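Local coordinates for SusD superfamily protein (Bacteroides vulgatus, PDB 3MYV) that probably binds polysaccharide at the bacterial outer membrane as a member of the SusD family of saccharide-binding proteins, at residues Leu124-Gly129 and Arg397-Leu402. Sequence-based numbering, arbitrary orientation. Where two conformers were deposited one is given.
Sequences LTRCFG and RFFDLL. With EDO (1,2-ethanediol), chain I.
Arg126 is laid across one face of the Phe399 ring, and this single cation-pi stack carries most of the contact. With CG set between the backbone N and the carbonyl carbon (chi1 61°) and the chain extended from CG to NE, the arginine runs across the face, CG near its CE1-CZ side and the guanidinium toward the CD2-CE2 side. Arg126 CD lies over the ring centre, 3.8 Å from the Phe399 centroid, in a CH-pi contact, while farther along Arg126 NH1 comes to 3.5 Å from Phe399 CD2. The guanidinium is tilted 26° from the ring plane, with Arg126 CZ 4.4 Å from the Phe399 centroid. Arginine suits the place because its methylenes pack like a hydrocarbon and its flat cation meets the ring's pi electrons, leaving N-H groups for other partners. Phe399 offers both apolar surface and pi density. Its opposite face receives Phe398 CD2, offset toward the rim, and the small, weakly polar Cys127 sets its SG at the ring edge, 4.4 Å from Phe399 CZ.

The stack joins the C-terminal end of helix 103-128 to the short helix 397-403, bringing together distant parts of the largely helical SusD fold in its interior. Tyr202, from helix 189-202, also packs on Phe399 and forms a weak hydrogen bond with Arg126 NH1. Arg126 NH2 makes a salt bridge with Asp123, one turn back, and, at the guanidinium edge, donates a bent hydrogen bond, 3.1 Å and 135°, to O2 of an ethanediol, probably from the crystallisation liquor, which Arg198 and Tyr33 also bind.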
ATOM      1  N   LEU A 124      -7.591  -1.379   6.846  1.00 13.43           N
ATOM      2  CA  LEU A 124      -8.843  -2.063   7.218  1.00 13.27           C
ATOM      3  C   LEU A 124     -10.040  -1.578   6.418  1.00 12.89           C
ATOM      4  O   LEU A 124     -10.908  -2.382   6.052  1.00 11.58           O
ATOM      5  CB  LEU A 124      -9.148  -1.929   8.710  1.00 14.15           C
ATOM      6  CG  LEU A 124      -8.234  -2.744   9.636  1.00 14.46           C
ATOM      7  CD1 LEU A 124      -8.298  -2.218  11.102  1.00 12.38           C
ATOM      8  CD2 LEU A 124      -8.545  -4.248   9.561  1.00 13.44           C
ATOM      9  N   THR A 125     -10.083  -0.284   6.156  1.00 11.72           N
ATOM     10  CA  THR A 125     -11.192   0.312   5.435  1.00 12.70           C
ATOM     11  C   THR A 125     -11.175  -0.124   3.975  1.00 12.42           C
ATOM     12  O   THR A 125     -12.218  -0.500   3.415  1.00 12.35           O
ATOM     13  CB  THR A 125     -11.180   1.832   5.560  1.00 13.05           C
ATOM     14  OG1 THR A 125     -11.150   2.206   6.959  1.00 12.58           O
ATOM     15  CG2 THR A 125     -12.388   2.436   4.864  1.00 16.00           C
ATOM     16  N   ARG A 126     -10.009  -0.079   3.332  1.00 14.67           N
ATOM     17  CA  ARG A 126      -9.988  -0.508   1.923  1.00 15.11           C
ATOM     18  C   ARG A 126     -10.059  -2.029   1.702  1.00 15.06           C
ATOM     19  O   ARG A 126     -10.381  -2.468   0.594  1.00 12.77           O
ATOM     20  CB  ARG A 126      -8.847   0.123   1.144  1.00 15.12           C
ATOM     21  CG  ARG A 126      -7.467  -0.211   1.641  1.00 15.36           C
ATOM     22  CD  ARG A 126      -6.478   0.562   0.784  1.00 17.66           C
ATOM     23  NE  ARG A 126      -5.148   0.445   1.346  1.00 15.04           N
ATOM     24  CZ  ARG A 126      -4.002   0.701   0.715  1.00 16.41           C
ATOM     25  NH1 ARG A 126      -3.976   1.023  -0.555  1.00 12.88           N
ATOM     26  NH2 ARG A 126      -2.854   0.577   1.369  1.00 16.16           N
ATOM     27  N   CYS A 127      -9.723  -2.820   2.724  1.00 14.93           N
ATOM     28  CA  CYS A 127      -9.864  -4.259   2.651  1.00 14.33           C
ATOM     29  C   CYS A 127     -11.271  -4.769   3.031  1.00 16.83           C
ATOM     30  O   CYS A 127     -11.724  -5.766   2.464  1.00 13.34           O
ATOM     31  CB  CYS A 127      -8.819  -4.935   3.516  1.00 15.60           C
ATOM     32  SG  CYS A 127      -7.156  -4.733   2.922  1.00 16.22           S
ATOM     33  N   PHE A 128     -11.957  -4.109   3.978  1.00 16.33           N
ATOM     34  CA  PHE A 128     -13.243  -4.616   4.485  1.00 13.34           C
ATOM     35  C   PHE A 128     -14.500  -3.811   4.128  1.00 12.52           C
ATOM     36  O   PHE A 128     -15.606  -4.289   4.345  1.00 16.04           O
ATOM     37  CB  PHE A 128     -13.162  -4.870   5.995  1.00 13.46           C
ATOM     38  CG  PHE A 128     -12.185  -5.936   6.346  1.00 13.45           C
ATOM     39  CD1 PHE A 128     -12.573  -7.282   6.343  1.00 14.83           C
ATOM     40  CD2 PHE A 128     -10.867  -5.629   6.632  1.00 14.85           C
ATOM     41  CE1 PHE A 128     -11.663  -8.275   6.644  1.00 13.60           C
ATOM     42  CE2 PHE A 128      -9.942  -6.644   6.930  1.00 15.20           C
ATOM     43  CZ  PHE A 128     -10.342  -7.958   6.924  1.00 13.78           C
ATOM     44  N   GLY A 129     -14.315  -2.622   3.553  1.00 10.44           N
ATOM     45  CA  GLY A 129     -15.390  -1.813   3.026  1.00 13.45           C
ATOM     46  C   GLY A 129     -15.233  -1.562   1.550  1.00 14.64           C
ATOM     47  O   GLY A 129     -14.123  -1.659   0.997  1.00 14.78           O
ATOM     48  N   ARG A 397      -2.383  -1.871  -7.664  1.00 13.34           N
ATOM     49  CA  ARG A 397      -3.206  -2.015  -8.873  1.00 12.80           C
ATOM     50  C   ARG A 397      -4.677  -2.320  -8.636  1.00 14.03           C
ATOM     51  O   ARG A 397      -5.559  -1.655  -9.229  1.00 11.01           O
ATOM     52  CB  ARG A 397      -2.601  -3.047  -9.839  1.00 12.30           C
ATOM     53  CG  ARG A 397      -3.328  -3.162 -11.184  1.00 12.88           C
ATOM     54  CD  ARG A 397      -3.206  -1.893 -12.067  1.00  9.32           C
ATOM     55  NE  ARG A 397      -3.691  -2.164 -13.421  1.00 13.81           N
ATOM     56  CZ  ARG A 397      -4.076  -1.251 -14.313  1.00 13.10           C
ATOM     57  NH1 ARG A 397      -4.062   0.024 -14.020  1.00 15.64           N
ATOM     58  NH2 ARG A 397      -4.481  -1.640 -15.517  1.00 15.61           N
ATOM     59  N   PHE A 398      -4.964  -3.330  -7.814  1.00 13.86           N
ATOM     60  CA  PHE A 398      -6.346  -3.635  -7.499  1.00 12.60           C
ATOM     61  C   PHE A 398      -7.107  -2.422  -6.991  1.00 12.46           C
ATOM     62  O   PHE A 398      -8.186  -2.126  -7.488  1.00 12.30           O
ATOM     63  CB  PHE A 398      -6.451  -4.819  -6.510  1.00 11.50           C
ATOM     64  CG  PHE A 398      -7.827  -5.048  -5.923  1.00 14.35           C
ATOM     65  CD1 PHE A 398      -8.858  -5.618  -6.673  1.00 13.46           C
ATOM     66  CD2 PHE A 398      -8.068  -4.772  -4.568  1.00 15.08           C
ATOM     67  CE1 PHE A 398     -10.099  -5.853  -6.100  1.00 12.91           C
ATOM     68  CE2 PHE A 398      -9.296  -5.022  -4.005  1.00 13.83           C
ATOM     69  CZ  PHE A 398     -10.317  -5.558  -4.776  1.00 10.36           C
ATOM     70  N   PHE A 399      -6.542  -1.735  -6.000  1.00 13.27           N
ATOM     71  CA  PHE A 399      -7.200  -0.602  -5.362  1.00 12.70           C
ATOM     72  C   PHE A 399      -7.367   0.573  -6.330  1.00 12.51           C
ATOM     73  O   PHE A 399      -8.412   1.233  -6.354  1.00 13.33           O
ATOM     74  CB  PHE A 399      -6.401  -0.129  -4.150  1.00 11.54           C
ATOM     75  CG  PHE A 399      -6.294  -1.130  -3.046  1.00 16.22           C
ATOM     76  CD1 PHE A 399      -7.424  -1.602  -2.408  1.00 17.27           C
ATOM     77  CD2 PHE A 399      -5.047  -1.585  -2.631  1.00 16.13           C
ATOM     78  CE1 PHE A 399      -7.312  -2.506  -1.351  1.00 13.77           C
ATOM     79  CE2 PHE A 399      -4.938  -2.487  -1.590  1.00 18.47           C
ATOM     80  CZ  PHE A 399      -6.061  -2.938  -0.953  1.00 16.65           C
ATOM     81  N   ASP A 400      -6.366   0.783  -7.177  1.00 13.20           N
ATOM     82  CA  ASP A 400      -6.393   1.922  -8.110  1.00 12.92           C
ATOM     83  C   ASP A 400      -7.464   1.748  -9.190  1.00 13.36           C
ATOM     84  O   ASP A 400      -8.126   2.702  -9.570  1.00 12.76           O
ATOM     85  CB  ASP A 400      -5.019   2.151  -8.746  1.00 14.17           C
ATOM     86  CG  ASP A 400      -4.006   2.772  -7.768  1.00 16.68           C
ATOM     87  OD1 ASP A 400      -4.386   3.373  -6.737  1.00 16.64           O
ATOM     88  OD2 ASP A 400      -2.809   2.659  -8.036  1.00 12.53           O
ATOM     89  N   LEU A 401      -7.640   0.527  -9.674  1.00 12.75           N
ATOM     90  CA  LEU A 401      -8.679   0.277 -10.659  1.00 14.30           C
ATOM     91  C   LEU A 401     -10.056   0.360  -9.994  1.00 14.93           C
ATOM     92  O   LEU A 401     -10.980   1.051 -10.495  1.00 13.74           O
ATOM     93  CB  LEU A 401      -8.461  -1.061 -11.355  1.00 15.47           C
ATOM     94  CG  LEU A 401      -7.321  -1.048 -12.388  1.00 15.46           C
ATOM     95  CD1 LEU A 401      -6.989  -2.461 -12.832  1.00 13.47           C
ATOM     96  CD2 LEU A 401      -7.670  -0.150 -13.608  1.00 19.90           C
ATOM     97  N   LEU A 402     -10.195  -0.297  -8.846  1.00 14.98           N
ATOM     98  CA  LEU A 402     -11.532  -0.416  -8.251  0.50 15.11           C
ATOM     99  C   LEU A 402     -12.039   0.941  -7.753  1.00 15.42           C
ATOM    100  O   LEU A 402     -13.199   1.250  -7.954  1.00 16.23           O
ATOM    101  CB  LEU A 402     -11.596  -1.487  -7.159  0.50 15.73           C
ATOM    102  CG  LEU A 402     -12.702  -2.487  -7.502  0.50 18.30           C
ATOM    103  CD1 LEU A 402     -12.457  -3.061  -8.878  0.50 18.39           C
ATOM    104  CD2 LEU A 402     -12.840  -3.607  -6.486  0.50 19.03           C
TER
HETATM  105  C1  EDO I 516       0.839  -0.696  -0.039  1.00 34.68           C
HETATM  106  O1  EDO I 516      -0.133  -0.586  -1.072  1.00 30.09           O
HETATM  107  C2  EDO I 516       1.170   0.682   0.543  1.00 27.42           C
HETATM  108  O2  EDO I 516       0.203   1.096   1.567  1.00 23.79           O